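Protein spaetzle C-106 (Drosophila melanogaster, PDB 4LXR) serves, as a disulfide-linked dimeric cytokine, as the activating ligand of the Toll receptor in embryonic dorsal-ventral patterning and antifungal immunity. Local coordinates at the interface of chains A and B and the interface of chains C and B. Residues are numbered along the deposited sequence; one frame, centred on the assembly and turned at random. Chains: chain A/B, Protein spaetzle C-106; chain C, Protein toll.

Contact 1: the interface of chains A and B. Residues chain A 69, 71, 101-104; chain B 5-8.
A:Leu103 and B:Arg7 pair as an antiparallel bridge that adds the short strand 5-7 of one spaetzle protomer to the edge of strand 95-105 of the other, with A:Leu103 N donating to B:Arg7 O at 2.7 Å and B:Arg7 N returning a bond to A:Leu103 O at 2.8 Å. This is part of the two-fold interface of the disulfide-linked homodimer, where each N-terminal strand extends its partner's sheet. The first bond is nearly straight, 175° at the hydrogen, and lies in the carbonyl plane; in the second the donor sits above that plane. On one face of this ribbon B:Glu6 and A:Lys104 run in parallel. The lysine chain is bent near its end, which swings its ammonium NZ to 2.8 Å from the carboxylate OE2 of B:Glu6, a salt bridge on the anti side of OE2 and tilted out of the carboxylate plane. A:Lys69 lies crosswise to the glutamate with its CD 3.3 Å from OE2 of B:Glu6. Its own ammonium NZ is 4.2 Å from B:Glu6 OE2, not in contact, and may add to the positive field there. The methyl of A:Ala102 touches both B:Glu6 CD (3.9 Å) and the ring of B:Phe8. That ring and A:His71 meet tip to tip, edge-to-face, with planes 63° apart. B:Phe8 CZ lies in the plane of the imidazole at its edge, 3.7 Å from A:His71 CE1, while B:Phe8 CE1 rests 3.6 Å from the CB of A:Ala102.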
ATOM      1  N   LYS A  69     -10.946  -9.633  12.135  1.00 32.32           N
ATOM      2  CA  LYS A  69     -11.582 -10.921  11.915  1.00 32.06           C
ATOM      3  C   LYS A  69     -12.040 -11.055  10.486  1.00 38.54           C
ATOM      4  O   LYS A  69     -12.587 -10.114   9.908  1.00 38.22           O
ATOM      5  CB  LYS A  69     -12.778 -11.111  12.842  1.00 38.43           C
ATOM      6  CG  LYS A  69     -12.449 -10.922  14.320  1.00 45.65           C
ATOM      7  CD  LYS A  69     -12.449 -12.241  15.089  1.00 46.56           C
ATOM      8  CE  LYS A  69     -11.217 -13.075  14.796  1.00 49.74           C
ATOM      9  NZ  LYS A  69     -11.155 -14.273  15.673  1.00 57.05           N
ATOM     10  N   HIS A  71     -14.671 -12.475   8.033  1.00 38.75           N
ATOM     11  CA  HIS A  71     -16.063 -12.905   7.989  1.00 36.84           C
ATOM     12  C   HIS A  71     -16.343 -13.545   6.647  1.00 48.36           C
ATOM     13  O   HIS A  71     -15.636 -13.294   5.658  1.00 45.02           O
ATOM     14  CB  HIS A  71     -17.016 -11.722   8.198  1.00 39.39           C
ATOM     15  CG  HIS A  71     -17.020 -11.188   9.594  1.00 47.39           C
ATOM     16  ND1 HIS A  71     -18.000 -11.504  10.510  1.00 50.94           N
ATOM     17  CD2 HIS A  71     -16.165 -10.354  10.231  1.00 50.87           C
ATOM     18  CE1 HIS A  71     -17.746 -10.891  11.652  1.00 50.64           C
ATOM     19  NE2 HIS A  71     -16.641 -10.184  11.509  1.00 51.13           N
ATOM     20  N   CYS A 101     -12.915  -5.313  12.301  1.00 31.02           N
ATOM     21  CA  CYS A 101     -12.329  -5.226  13.641  1.00 40.56           C
ATOM     22  C   CYS A 101     -13.323  -5.597  14.742  1.00 32.62           C
ATOM     23  O   CYS A 101     -14.307  -4.910  14.957  1.00 32.37           O
ATOM     24  CB  CYS A 101     -11.777  -3.823  13.895  1.00 39.89           C
ATOM     25  SG  CYS A 101     -10.955  -3.646  15.480  1.00 31.08           S
ATOM     26  N   ALA A 102     -13.048  -6.698  15.429  1.00 29.89           N
ATOM     27  CA  ALA A 102     -13.884  -7.164  16.525  1.00 28.97           C
ATOM     28  C   ALA A 102     -13.273  -6.698  17.831  1.00 24.22           C
ATOM     29  O   ALA A 102     -12.074  -6.844  18.036  1.00 28.33           O
ATOM     30  CB  ALA A 102     -13.984  -8.705  16.511  1.00 22.38           C
ATOM     31  N   LEU A 103     -14.088  -6.125  18.707  1.00 20.59           N
ATOM     32  CA  LEU A 103     -13.594  -5.743  20.022  1.00 25.78           C
ATOM     33  C   LEU A 103     -13.940  -6.884  20.954  1.00 33.23           C
ATOM     34  O   LEU A 103     -15.090  -7.030  21.355  1.00 35.74           O
ATOM     35  CB  LEU A 103     -14.225  -4.423  20.512  1.00 20.49           C
ATOM     36  CG  LEU A 103     -14.068  -3.184  19.613  1.00 27.44           C
ATOM     37  CD1 LEU A 103     -14.510  -1.893  20.314  1.00 22.80           C
ATOM     38  CD2 LEU A 103     -12.643  -3.016  19.105  1.00 18.66           C
ATOM     39  N   LYS A 104     -12.961  -7.725  21.259  1.00 23.94           N
ATOM     40  CA  LYS A 104     -13.217  -8.851  22.137  1.00 24.26           C
ATOM     41  C   LYS A 104     -13.305  -8.380  23.586  1.00 21.40           C
ATOM     42  O   LYS A 104     -12.492  -7.548  24.025  1.00 24.83           O
ATOM     43  CB  LYS A 104     -12.116  -9.892  22.002  1.00 22.72           C
ATOM     44  CG  LYS A 104     -12.042 -10.515  20.612  1.00 42.30           C
ATOM     45  CD  LYS A 104     -10.816 -11.383  20.477  1.00 49.27           C
ATOM     46  CE  LYS A 104     -11.117 -12.636  19.670  1.00 62.27           C
ATOM     47  NZ  LYS A 104     -11.742 -12.324  18.354  1.00 65.02           N
TER
ATOM     48  N   ASP B   5     -17.703 -12.019  24.363  1.00 40.30           N
ATOM     49  CA  ASP B   5     -18.615 -11.417  23.410  1.00 38.45           C
ATOM     50  C   ASP B   5     -17.804 -10.472  22.544  1.00 39.08           C
ATOM     51  O   ASP B   5     -17.032  -9.670  23.051  1.00 47.27           O
ATOM     52  CB  ASP B   5     -19.683 -10.631  24.164  1.00 37.25           C
ATOM     53  CG  ASP B   5     -20.788 -10.112  23.263  1.00 44.33           C
ATOM     54  OD1 ASP B   5     -21.178 -10.797  22.287  1.00 37.96           O
ATOM     55  OD2 ASP B   5     -21.288  -9.017  23.557  1.00 34.62           O
ATOM     56  N   GLU B   6     -17.971 -10.565  21.237  1.00 35.93           N
ATOM     57  CA  GLU B   6     -17.279  -9.662  20.327  1.00 33.95           C
ATOM     58  C   GLU B   6     -18.167  -8.468  20.052  1.00 32.78           C
ATOM     59  O   GLU B   6     -19.355  -8.614  19.807  1.00 35.94           O
ATOM     60  CB  GLU B   6     -16.971 -10.368  19.012  1.00 35.86           C
ATOM     61  CG  GLU B   6     -16.021 -11.515  19.144  1.00 44.45           C
ATOM     62  CD  GLU B   6     -15.608 -12.059  17.789  1.00 51.80           C
ATOM     63  OE1 GLU B   6     -16.403 -11.923  16.834  1.00 54.05           O
ATOM     64  OE2 GLU B   6     -14.488 -12.604  17.679  1.00 46.43           O
ATOM     65  N   ARG B   7     -17.598  -7.280  20.109  1.00 29.59           N
ATOM     66  CA  ARG B   7     -18.367  -6.097  19.798  1.00 28.13           C
ATOM     67  C   ARG B   7     -17.844  -5.530  18.479  1.00 30.16           C
ATOM     68  O   ARG B   7     -16.661  -5.617  18.186  1.00 28.26           O
ATOM     69  CB  ARG B   7     -18.227  -5.064  20.913  1.00 26.73           C
ATOM     70  CG  ARG B   7     -18.620  -5.576  22.286  1.00 29.10           C
ATOM     71  CD  ARG B   7     -20.097  -6.009  22.359  1.00 28.82           C
ATOM     72  NE  ARG B   7     -21.029  -4.886  22.280  1.00 29.95           N
ATOM     73  CZ  ARG B   7     -21.349  -4.106  23.319  1.00 35.90           C
ATOM     74  NH1 ARG B   7     -22.210  -3.111  23.169  1.00 28.38           N
ATOM     75  NH2 ARG B   7     -20.787  -4.311  24.506  1.00 28.44           N
ATOM     76  N   PHE B   8     -18.733  -4.941  17.697  1.00 28.89           N
ATOM     77  CA  PHE B   8     -18.345  -4.306  16.464  1.00 34.77           C
ATOM     78  C   PHE B   8     -18.740  -2.841  16.477  1.00 32.33           C
ATOM     79  O   PHE B   8     -19.687  -2.449  17.156  1.00 26.72           O
ATOM     80  CB  PHE B   8     -19.003  -5.036  15.301  1.00 37.20           C
ATOM     81  CG  PHE B   8     -18.519  -6.436  15.142  1.00 35.70           C
ATOM     82  CD1 PHE B   8     -17.290  -6.687  14.547  1.00 32.62           C
ATOM     83  CD2 PHE B   8     -19.267  -7.503  15.615  1.00 39.88           C
ATOM     84  CE1 PHE B   8     -16.828  -7.978  14.400  1.00 43.83           C
ATOM     85  CE2 PHE B   8     -18.808  -8.797  15.478  1.00 36.66           C
ATOM     86  CZ  PHE B   8     -17.589  -9.037  14.872  1.00 42.77           C
TER

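Contact 2: the interface of chains C and B. Residues chain C 21, 26, 39; chain B 14-16.
C:Glu26 of Toll reaches across to the backbone of B:Leu16, where its carboxylate OE2 accepts a hydrogen bond from the leucine N at 3.2 Å. The bond is long and bent, 146° at the hydrogen, and arrives on the syn side of OE2, 22° out of the carboxylate plane. The other oxygen, C:Glu26 OE1, lies against the leucine side chain, 3.5 Å from B:Leu16 CB, as the two side chains overlap alongside, running antiparallel. Further along the leucine, methyl CD2 of B:Leu16 touches C:Ile21 CD1 at 3.5 Å; the isoleucine puts CG1 anti to its backbone N (chi1 178°) and carries on extended, so that its tip is the part that meets B:Leu16. Beside the glutamate, the guanidinium of C:Arg39 offers one face to B:Lys15, whose CB stands 3.4 Å above the plane near the rim. The like-charged ends stay apart, with C:Arg39 NH2 and B:Lys15 NZ 4.8 Å from each other, and the lysine contributes its aliphatic stem. Behind this first shell, C:Arg39 turns an edge toward C:Glu26, and its NH1 makes a weak hydrogen bond and salt bridge to OE2 at 3.5 Å. This pairing may steady the carboxylate that receives B:Leu16 N. Residues from strands 17-21, 24-29 and 38-43 near the N terminus of Toll pack against strand 12-16 of the cytokine, forming part of the surface through which spaetzle engages Toll.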
ATOM      1  N   ILE C  21     -26.949 -23.078   7.980  1.00 69.44           N
ATOM      2  CA  ILE C  21     -26.024 -22.228   7.251  1.00 71.55           C
ATOM      3  C   ILE C  21     -24.715 -22.123   8.019  1.00 73.34           C
ATOM      4  O   ILE C  21     -24.686 -21.663   9.166  1.00 64.46           O
ATOM      5  CB  ILE C  21     -26.621 -20.839   6.906  1.00 73.25           C
ATOM      6  CG1 ILE C  21     -25.580 -19.989   6.187  1.00 82.62           C
ATOM      7  CG2 ILE C  21     -27.141 -20.122   8.138  1.00 68.45           C
ATOM      8  CD1 ILE C  21     -26.094 -18.651   5.762  1.00 86.28           C
ATOM      9  N   GLU C  26     -30.619 -20.751  10.859  1.00 59.57           N
ATOM     10  CA  GLU C  26     -31.464 -19.572  10.878  1.00 45.59           C
ATOM     11  C   GLU C  26     -32.924 -19.986  10.862  1.00 52.50           C
ATOM     12  O   GLU C  26     -33.367 -20.697   9.966  1.00 57.90           O
ATOM     13  CB  GLU C  26     -31.180 -18.629   9.711  1.00 46.67           C
ATOM     14  CG  GLU C  26     -31.894 -17.288   9.867  1.00 62.92           C
ATOM     15  CD  GLU C  26     -32.050 -16.521   8.566  1.00 68.05           C
ATOM     16  OE1 GLU C  26     -32.770 -17.002   7.660  1.00 77.85           O
ATOM     17  OE2 GLU C  26     -31.462 -15.427   8.453  1.00 61.50           O
ATOM     18  N   ARG C  39     -36.488 -13.843  13.923  1.00 38.32           N
ATOM     19  CA  ARG C  39     -35.435 -14.481  13.176  1.00 41.28           C
ATOM     20  C   ARG C  39     -34.439 -14.964  14.201  1.00 33.72           C
ATOM     21  O   ARG C  39     -33.807 -14.163  14.874  1.00 33.18           O
ATOM     22  CB  ARG C  39     -34.776 -13.495  12.211  1.00 43.02           C
ATOM     23  CG  ARG C  39     -33.788 -14.142  11.270  1.00 50.03           C
ATOM     24  CD  ARG C  39     -33.112 -13.115  10.370  1.00 59.22           C
ATOM     25  NE  ARG C  39     -34.068 -12.205   9.742  1.00 62.26           N
ATOM     26  CZ  ARG C  39     -34.583 -12.382   8.528  1.00 62.16           C
ATOM     27  NH1 ARG C  39     -34.240 -13.436   7.805  1.00 55.47           N
ATOM     28  NH2 ARG C  39     -35.444 -11.500   8.037  1.00 63.57           N
TER
ATOM     29  N   ARG B  14     -27.634  -9.681   9.853  1.00 54.89           N
ATOM     30  CA  ARG B  14     -27.349 -10.749   8.892  1.00 53.02           C
ATOM     31  C   ARG B  14     -28.634 -11.493   8.586  1.00 51.80           C
ATOM     32  O   ARG B  14     -29.396 -11.797   9.494  1.00 54.68           O
ATOM     33  CB  ARG B  14     -26.307 -11.730   9.442  1.00 58.11           C
ATOM     34  CG  ARG B  14     -24.926 -11.129   9.647  1.00 62.39           C
ATOM     35  CD  ARG B  14     -23.933 -12.141  10.215  1.00 68.37           C
ATOM     36  NE  ARG B  14     -23.607 -13.222   9.286  1.00 73.41           N
ATOM     37  CZ  ARG B  14     -22.695 -13.131   8.318  1.00 79.14           C
ATOM     38  NH1 ARG B  14     -22.021 -12.002   8.130  1.00 77.09           N
ATOM     39  NH2 ARG B  14     -22.462 -14.168   7.528  1.00 82.15           N
ATOM     40  N   LYS B  15     -28.893 -11.782   7.316  1.00 52.36           N
ATOM     41  CA  LYS B  15     -30.069 -12.584   6.978  1.00 58.77           C
ATOM     42  C   LYS B  15     -29.953 -13.344   5.660  1.00 59.18           C
ATOM     43  O   LYS B  15     -29.129 -13.014   4.805  1.00 57.13           O
ATOM     44  CB  LYS B  15     -31.344 -11.731   6.982  1.00 64.98           C
ATOM     45  CG  LYS B  15     -31.436 -10.695   5.881  1.00 65.97           C
ATOM     46  CD  LYS B  15     -32.735  -9.907   5.985  1.00 70.04           C
ATOM     47  CE  LYS B  15     -32.794  -8.775   4.968  1.00 70.68           C
ATOM     48  NZ  LYS B  15     -34.052  -7.985   5.086  1.00 69.15           N
ATOM     49  N   LEU B  16     -30.785 -14.370   5.512  1.00 62.76           N
ATOM     50  CA  LEU B  16     -30.871 -15.118   4.265  1.00 68.43           C
ATOM     51  C   LEU B  16     -31.839 -14.452   3.287  1.00 78.60           C
ATOM     52  O   LEU B  16     -32.871 -13.917   3.693  1.00 83.49           O
ATOM     53  CB  LEU B  16     -31.331 -16.550   4.536  1.00 72.54           C
ATOM     54  CG  LEU B  16     -30.299 -17.515   5.110  1.00 69.07           C
ATOM     55  CD1 LEU B  16     -30.894 -18.915   5.206  1.00 59.20           C
ATOM     56  CD2 LEU B  16     -29.051 -17.503   4.243  1.00 61.72           C
TER

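The centres of contact 1 and contact 2 lie about 19 Å apart, and chain B takes part in both. Along that chain the two patches are close neighbours: residues 5-8 join the other spaetzle protomer in contact 1, and residues 14-16, on strand 12-16, face the receptor in contact 2. The N-terminal stretch of one protomer therefore contributes to both the dimer interface and Toll binding. Contact 1 has a twin with the chains exchanged, whereas the assembly holds one Toll molecule for the spaetzle dimer. Joining the protomers may help fix the position of strand 12-16 for the receptor.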